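Local coordinates for 5-formaminoimidazole-4-carboxamide-1-(Beta)-D-ribofuranosyl 5'-monophosphate synthetase (Thermococcus kodakarensis, PDB 2PBZ), which acts in IMP biosynthesis as PurP, probably catalysing the ATP-dependent formylation that yields 5-formaminoimidazole-4-carboxamide ribonucleotide, at the interface of chains A and B. Sequence-based numbering; all coordinates share one arbitrary frame. Chains: chain A/B, Hypothetical protein.

The interface of chains A and B. Residues chain A 9-15, 39; chain B 221, 224, 278, 282.
The phenol ring of A:Tyr39 and the carboxylate of B:Glu221 meet with their planes 62° apart, touching through the phenol oxygen. One face of that ring is covered within its own chain by CB of A:Ala9, 3.8 Å above the plane and over its centre. The indole of B:Trp278 has a water in plane at its edge. OE2 of B:Glu221 accepts from two hydroxyls on opposite flanks: A:Ser13 OG on the syn side, and OH of A:Tyr39 on the anti side at 3.1 Å. OE1 of B:Glu221 takes the backbone N-H of A:Leu14 at 3.0 Å from N, nearly straight (169° at H), again syn but tilted from the carboxylate plane. The water, 2.8 Å from OE1 of B:Glu221, extends the network to the backbone N of A:Gln15. The glutamate reaches this far because CG stands anti to its backbone N (chi1 -167°) and the chain continues extended. A:Leu14 crosses it at an angle, its CG 3.5 Å from CD of B:Glu221, and its CD1 meets CD1 of B:Leu224 at 3.6 Å. An alanine in place of B:Glu221 would probably leave the A:Ser13 and A:Tyr39 hydroxyls and the A:Leu14 amide without this acceptor and open a gap beside A:Leu14. The carboxylate meets the N-terminal turn of helix 13-22, whose dipole may stabilise its negative charge; the glutamate itself starts the 3-10 helix 221-223 that precedes helix 224-241. This patch belongs to a larger contact between copies of the protein that is not an exact two-fold, and the structure alone does not show whether it forms in solution.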
loop_
_atom_site.group_PDB
_atom_site.type_symbol
_atom_site.label_atom_id
_atom_site.label_comp_id
_atom_site.label_asym_id
_atom_site.label_seq_id
_atom_site.Cartn_x
_atom_site.Cartn_y
_atom_site.Cartn_z
ATOM N N ALA A 9 6.483 -11.512 21.854
ATOM C CA ALA A 9 6.948 -10.367 21.086
ATOM C C ALA A 9 7.593 -10.741 19.758
ATOM O O ALA A 9 8.785 -11.034 19.691
ATOM C CB ALA A 9 7.916 -9.563 21.902
ATOM N N SER A 10 6.787 -10.719 18.700
ATOM C CA SER A 10 7.235 -11.043 17.353
ATOM C C SER A 10 6.000 -11.277 16.511
ATOM O O SER A 10 4.875 -11.193 17.009
ATOM C CB SER A 10 8.082 -12.306 17.345
ATOM O OG SER A 10 7.306 -13.415 17.754
ATOM N N HIS A 11 6.225 -11.574 15.233
ATOM C CA HIS A 11 5.152 -11.825 14.276
ATOM C C HIS A 11 4.155 -10.664 14.113
ATOM O O HIS A 11 4.226 -9.905 13.150
ATOM C CB HIS A 11 4.388 -13.097 14.657
ATOM C CG HIS A 11 3.384 -13.522 13.629
ATOM N ND1 HIS A 11 3.732 -14.193 12.478
ATOM C CD2 HIS A 11 2.046 -13.322 13.553
ATOM C CE1 HIS A 11 2.654 -14.390 11.740
ATOM N NE2 HIS A 11 1.617 -13.870 12.370
ATOM N N SER A 12 3.224 -10.540 15.047
ATOM C CA SER A 12 2.220 -9.491 14.972
ATOM C C SER A 12 1.766 -9.014 16.343
ATOM O O SER A 12 0.610 -8.652 16.514
ATOM C CB SER A 12 1.016 -10.014 14.197
ATOM O OG SER A 12 0.501 -11.167 14.824
ATOM N N SER A 13 2.679 -9.019 17.311
ATOM C CA SER A 13 2.362 -8.594 18.660
ATOM C C SER A 13 2.116 -7.104 18.761
ATOM O O SER A 13 1.431 -6.655 19.681
ATOM C CB SER A 13 3.480 -8.990 19.623
ATOM O OG SER A 13 4.706 -8.341 19.327
ATOM N N LEU A 14 2.665 -6.340 17.820
ATOM C CA LEU A 14 2.493 -4.891 17.812
ATOM C C LEU A 14 1.056 -4.566 17.502
ATOM O O LEU A 14 0.405 -3.783 18.195
ATOM C CB LEU A 14 3.397 -4.256 16.760
ATOM C CG LEU A 14 4.890 -4.443 17.036
ATOM C CD1 LEU A 14 5.697 -3.984 15.844
ATOM C CD2 LEU A 14 5.281 -3.670 18.287
ATOM N N GLN A 15 0.571 -5.181 16.433
ATOM C CA GLN A 15 -0.798 -5.019 15.983
ATOM C C GLN A 15 -1.728 -5.496 17.100
ATOM O O GLN A 15 -2.682 -4.817 17.467
ATOM C CB GLN A 15 -1.000 -5.874 14.745
ATOM C CG GLN A 15 -2.324 -5.723 14.082
ATOM C CD GLN A 15 -2.620 -6.874 13.144
ATOM O OE1 GLN A 15 -1.717 -7.617 12.738
ATOM N NE2 GLN A 15 -3.883 -7.033 12.797
ATOM N N TYR A 39 10.835 -2.949 22.104
ATOM C CA TYR A 39 9.501 -3.055 22.661
ATOM C C TYR A 39 9.271 -2.294 23.966
ATOM O O TYR A 39 8.155 -1.868 24.246
ATOM C CB TYR A 39 9.123 -4.524 22.858
ATOM C CG TYR A 39 9.010 -5.328 21.583
ATOM C CD1 TYR A 39 10.103 -6.017 21.072
ATOM C CD2 TYR A 39 7.802 -5.414 20.896
ATOM C CE1 TYR A 39 9.997 -6.780 19.906
ATOM C CE2 TYR A 39 7.684 -6.174 19.724
ATOM C CZ TYR A 39 8.778 -6.857 19.237
ATOM O OH TYR A 39 8.646 -7.621 18.097
ATOM N N GLU B 221 7.586 -8.153 11.552
ATOM C CA GLU B 221 7.875 -7.688 12.907
ATOM C C GLU B 221 9.196 -8.121 13.540
ATOM O O GLU B 221 9.793 -7.358 14.312
ATOM C CB GLU B 221 6.721 -8.059 13.841
ATOM C CG GLU B 221 6.794 -7.365 15.176
ATOM C CD GLU B 221 5.619 -7.672 16.049
ATOM O OE1 GLU B 221 4.491 -7.307 15.665
ATOM O OE2 GLU B 221 5.832 -8.272 17.115
ATOM N N LEU B 224 12.109 -5.457 13.033
ATOM C CA LEU B 224 12.080 -4.107 13.576
ATOM C C LEU B 224 13.045 -3.817 14.723
ATOM O O LEU B 224 13.703 -2.778 14.736
ATOM C CB LEU B 224 10.666 -3.749 14.005
ATOM C CG LEU B 224 9.669 -3.704 12.862
ATOM C CD1 LEU B 224 8.314 -3.356 13.420
ATOM C CD2 LEU B 224 10.118 -2.674 11.816
ATOM N N TRP B 278 1.439 3.421 9.378
ATOM C CA TRP B 278 0.733 3.479 10.659
ATOM C C TRP B 278 1.894 3.546 11.672
ATOM O O TRP B 278 2.622 4.542 11.663
ATOM C CB TRP B 278 -0.231 2.284 10.864
ATOM C CG TRP B 278 0.328 0.905 10.749
ATOM C CD1 TRP B 278 0.665 0.255 9.608
ATOM C CD2 TRP B 278 0.587 -0.015 11.827
ATOM N NE1 TRP B 278 1.116 -1.012 9.896
ATOM C CE2 TRP B 278 1.081 -1.202 11.251
ATOM C CE3 TRP B 278 0.451 0.052 13.218
ATOM C CZ2 TRP B 278 1.441 -2.317 12.019
ATOM C CZ3 TRP B 278 0.814 -1.067 13.982
ATOM C CH2 TRP B 278 1.300 -2.228 13.378
ATOM N N LEU B 282 1.560 3.447 17.480
ATOM C CA LEU B 282 2.184 2.761 18.600
ATOM C C LEU B 282 2.592 3.778 19.677
ATOM O O LEU B 282 2.613 3.463 20.861
ATOM C CB LEU B 282 3.409 1.983 18.120
ATOM C CG LEU B 282 3.152 0.955 17.024
ATOM C CD1 LEU B 282 4.470 0.478 16.424
ATOM C CD2 LEU B 282 2.353 -0.201 17.611
HETATM O O HOH W 1 2.430 -5.849 14.348
#